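Local coordinates for Blr6230 protein (Bradyrhizobium diazoefficiens USDA 110, PDB 5NGG) that acts as a subclass B3 metallo-beta-lactamase, a zinc enzyme that hydrolyses the amide bond of the beta-lactam ring in antibiotics, at residues V50-D53 with G54-V57; K282-A285 with K286-A290. All blocks are in the same frame, centred on the assembly; numbering follows the deposited sequence.

Contact 1 (V50-D53 with G54-V57)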
loop_
_atom_site.group_PDB
_atom_site.type_symbol
_atom_site.label_atom_id
_atom_site.label_comp_id
_atom_site.label_asym_id
_atom_site.label_seq_id
_atom_site.Cartn_x
_atom_site.Cartn_y
_atom_site.Cartn_z
ATOM N N VAL A 50 4.690 9.948 -5.479
ATOM C CA VAL A 50 3.794 11.117 -5.526
ATOM C C VAL A 50 2.942 11.234 -4.256
ATOM O O VAL A 50 1.917 11.928 -4.242
ATOM C CB VAL A 50 2.904 11.136 -6.795
ATOM C CG1 VAL A 50 3.750 11.259 -8.051
ATOM C CG2 VAL A 50 2.027 9.897 -6.872
ATOM N N GLY A 51 3.360 10.560 -3.178
ATOM C CA GLY A 51 2.587 10.558 -1.928
ATOM C C GLY A 51 2.886 11.749 -1.030
ATOM O O GLY A 51 3.410 12.795 -1.444
ATOM N N THR A 52 2.505 11.586 0.229
ATOM C CA THR A 52 2.674 12.599 1.257
ATOM C C THR A 52 3.881 12.208 2.109
ATOM O O THR A 52 4.564 11.215 1.852
ATOM C CB THR A 52 1.400 12.734 2.113
ATOM O OG1 THR A 52 1.281 11.563 2.906
ATOM C CG2 THR A 52 0.149 12.918 1.251
ATOM N N ASP A 53 4.137 12.998 3.158
ATOM C CA ASP A 53 5.183 12.625 4.089
ATOM C C ASP A 53 4.918 11.332 4.881
ATOM O O ASP A 53 5.854 10.734 5.397
ATOM C CB ASP A 53 5.462 13.828 5.018
ATOM C CG ASP A 53 6.659 13.642 5.888
ATOM O OD1 ASP A 53 7.672 13.074 5.413
ATOM O OD2 ASP A 53 6.585 14.102 7.046
ATOM N N GLY A 54 3.651 10.917 4.958
ATOM C CA GLY A 54 3.278 9.761 5.755
ATOM C C GLY A 54 2.522 8.673 5.044
ATOM O O GLY A 54 2.333 7.625 5.657
ATOM N N ILE A 55 2.100 8.890 3.784
ATOM C CA ILE A 55 1.362 7.890 3.004
ATOM C C ILE A 55 2.022 7.837 1.623
ATOM O O ILE A 55 2.155 8.863 0.953
ATOM C CB ILE A 55 -0.133 8.234 2.857
ATOM C CG1 ILE A 55 -0.835 8.175 4.220
ATOM C CG2 ILE A 55 -0.792 7.269 1.861
ATOM C CD1 ILE A 55 -2.210 8.778 4.234
ATOM N N ALA A 56 2.436 6.649 1.211
ATOM C CA ALA A 56 3.139 6.464 -0.071
ATOM C C ALA A 56 2.139 6.180 -1.182
ATOM O O ALA A 56 1.280 5.301 -1.053
ATOM C CB ALA A 56 4.114 5.305 0.066
ATOM N N VAL A 57 2.302 6.900 -2.287
ATOM C CA VAL A 57 1.494 6.754 -3.507
ATOM C C VAL A 57 2.502 6.758 -4.641
ATOM O O VAL A 57 3.486 7.507 -4.563
ATOM C CB VAL A 57 0.477 7.923 -3.656
ATOM C CG1 VAL A 57 -0.330 7.762 -4.950
ATOM C CG2 VAL A 57 -0.439 7.983 -2.437
#
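Thr-52 and Ile-55 face each other across a tight reversal of the chain, and backbone hydrogen bonds hold its two arms together. Thr-52 N gives to Ile-55 O at 2.8 Å; farther from the bend, Val-50 N reaches Val-57 O at 2.9 Å in an almost straight bond (175°). Between these rungs Gly-51, with no side chain to intervene, lets its CA lie 3.4 Å from Ile-55 O in a CA-H...O contact.

A second group of bonds comes from the threonine hydroxyl. Thr-52 OG1 sits between its own backbone N and carbonyl carbon (chi1 70°), a setting that turns it in over the bend. There Thr-52 OG1 accepts from Gly-54 N at 3.2 Å, the bond of an ST turn. A second N-H, that of Ile-55 N, reaches Thr-52 OG1 at 2.9 Å in a markedly bent bond (138°). With its hydrogen the hydroxyl binds Trp-34 O, which is why a residue that both donates and accepts fits here.

Residues 52-55 thus form a beta turn close to type I, joining the antiparallel strands 47-49 and 58-62 of a sheet in the metallo-beta-lactamase fold. Gly-54 is its third residue.

Apolar contacts lie along the arms. The side chains of Val-50 and Val-57 cross at about a right angle, Val-50 CG2 to Val-57 CG1 at 3.7 Å, while Val-57 CB rests 3.8 Å from Gly-51 CA. These compact branched residues suit a buried place against helix 77-86.

From within the turn, Gly-54 O accepts from His-242 ND1, a second-shell bond consistent with fixing the orientation of this zinc ligand. The side chain of Ile-55 packs against His-242 and against Asp-105 and His-106, the other protein ligands of that metal.

Contact 2 (K282-A285 with K286-A290)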
loop_
_atom_site.group_PDB
_atom_site.type_symbol
_atom_site.label_atom_id
_atom_site.label_comp_id
_atom_site.label_asym_id
_atom_site.label_seq_id
_atom_site.Cartn_x
_atom_site.Cartn_y
_atom_site.Cartn_z
ATOM N N LYS A 282 3.890 -9.318 20.198
ATOM C CA LYS A 282 3.622 -8.366 21.301
ATOM C C LYS A 282 2.146 -7.939 21.338
ATOM O O LYS A 282 1.505 -7.916 22.394
ATOM C CB LYS A 282 4.514 -7.121 21.150
ATOM C CG LYS A 282 4.329 -6.050 22.221
ATOM C CD LYS A 282 5.149 -4.799 21.924
ATOM C CE LYS A 282 4.590 -3.576 22.641
ATOM N NZ LYS A 282 5.233 -2.302 22.213
ATOM N N GLN A 283 1.622 -7.557 20.175
ATOM C CA GLN A 283 0.224 -7.123 20.110
ATOM C C GLN A 283 -0.757 -8.243 20.400
ATOM O O GLN A 283 -1.767 -7.996 21.067
ATOM C CB GLN A 283 -0.114 -6.504 18.763
ATOM C CG GLN A 283 0.746 -5.316 18.364
ATOM C CD GLN A 283 0.877 -4.280 19.460
ATOM O OE1 GLN A 283 -0.099 -3.928 20.118
ATOM N NE2 GLN A 283 2.081 -3.771 19.650
ATOM N N LEU A 284 -0.487 -9.450 19.906
ATOM C CA LEU A 284 -1.360 -10.586 20.217
ATOM C C LEU A 284 -1.417 -10.856 21.715
ATOM O O LEU A 284 -2.490 -11.076 22.285
ATOM C CB LEU A 284 -0.893 -11.833 19.454
ATOM C CG LEU A 284 -1.739 -13.078 19.616
ATOM C CD1 LEU A 284 -3.150 -12.852 19.111
ATOM C CD2 LEU A 284 -1.078 -14.264 18.901
ATOM N N ALA A 285 -0.265 -10.804 22.361
ATOM C CA ALA A 285 -0.205 -10.990 23.817
ATOM C C ALA A 285 -0.960 -9.886 24.544
ATOM O O ALA A 285 -1.693 -10.149 25.501
ATOM C CB ALA A 285 1.245 -11.053 24.291
ATOM N N LYS A 286 -0.803 -8.657 24.084
ATOM C CA LYS A 286 -1.475 -7.528 24.713
ATOM C C LYS A 286 -2.997 -7.649 24.606
ATOM O O LYS A 286 -3.739 -7.449 25.584
ATOM C CB LYS A 286 -1.005 -6.225 24.068
ATOM C CG LYS A 286 -1.695 -4.967 24.578
ATOM C CD LYS A 286 -1.117 -3.736 23.898
ATOM C CE LYS A 286 -1.926 -2.485 24.217
ATOM N NZ LYS A 286 -1.190 -1.248 23.850
ATOM N N GLN A 287 -3.473 -7.936 23.401
ATOM C CA GLN A 287 -4.917 -8.073 23.193
ATOM C C GLN A 287 -5.489 -9.272 23.924
ATOM O O GLN A 287 -6.609 -9.212 24.416
ATOM C CB GLN A 287 -5.220 -8.168 21.700
ATOM C CG GLN A 287 -4.914 -6.893 20.934
ATOM C CD GLN A 287 -5.451 -6.911 19.523
ATOM O OE1 GLN A 287 -6.356 -7.708 19.198
ATOM N NE2 GLN A 287 -4.906 -6.033 18.667
ATOM N N THR A 288 -4.729 -10.363 23.991
ATOM C CA THR A 288 -5.162 -11.535 24.738
ATOM C C THR A 288 -5.303 -11.187 26.213
ATOM O O THR A 288 -6.311 -11.548 26.845
ATOM C CB THR A 288 -4.183 -12.695 24.518
ATOM O OG1 THR A 288 -4.194 -13.041 23.127
ATOM C CG2 THR A 288 -4.543 -13.932 25.313
ATOM N N ALA A 289 -4.309 -10.504 26.778
ATOM C CA ALA A 289 -4.403 -10.099 28.190
ATOM C C ALA A 289 -5.588 -9.160 28.436
ATOM O O ALA A 289 -6.265 -9.239 29.460
ATOM C CB ALA A 289 -3.112 -9.454 28.669
ATOM N N ALA A 290 -5.846 -8.269 27.488
ATOM C CA ALA A 290 -6.959 -7.311 27.613
ATOM C C ALA A 290 -8.337 -7.953 27.591
ATOM O O ALA A 290 -9.281 -7.363 28.095
ATOM C CB ALA A 290 -6.870 -6.238 26.545
HETATM O O HOH W 1 -2.845 -4.081 19.431
HETATM O O HOH W 2 -0.332 -1.480 21.276
#
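Thr-288 turns its hydroxyl back along the helix to Leu-284 because OG1 stands opposite its carbonyl carbon, beside the backbone N (chi1 -63°). Gln-283 has a similar first torsion, with CG opposite its carbonyl carbon, but folds again at chi2 (-49°), which brings its amide round beside Lys-286, whose side chain is fully extended. The two run side by side in the same direction, with Gln-283 OE1 3.9 Å from Lys-286 CD.

Leu-284 O therefore carries two bonds. Thr-288 N donates to it at 2.9 Å, as the alpha-helical pattern requires, and Thr-288 OG1 at 2.7 Å from the opposite face of the carbonyl plane, lying 36° out of that plane. Threonine suits this exposed turn because its hydroxyl finds an acceptor within the helix itself. The backbone ladder continues on either side, with Gln-287 N on Gln-283 O and Ala-289 N on Ala-285 O.

Two waters link the longer side chains through one oxygen. Gln-283 OE1 accepts from water 1 at 2.8 Å and from water 2 at 2.7 Å; the first water in turn accepts from Gln-287 NE2, the second from Lys-286 NZ at 2.7 Å. Glutamine suits the place because its amide both accepts and donates: OE1 takes the two waters while NE2 binds Asp-279 OD1.

Gln-287 spends its amide on the rest of the fold: OE1 takes the N-H of Leu-210, and NE2 also donates to Asn-208 O. Together with Leu-284 against Val-211 and Gln-283 against Val-205, this seats the last turns of the C-terminal helix 268-291 on the loop that leads from strand 193-199 to helix 219-232.

In the fold
Following the chain from the N terminus, contact 1 comes early, closing the short connection between strands 47-49 and 58-62 of the seven-stranded sheet and presenting that bend to one zinc site. The chain then builds the remaining strands, including the second sheet of five, before contact 2 appears near its end. Contact 2 closes no loop; it lies within the continuous helix 268-291, whose side chains there also meet the loop after strand 193-199. The two contacts follow in series, neither nested nor crossed, with centres about 30 Å apart and nearest atoms about 18 Å apart. One is buried, the other at the surface.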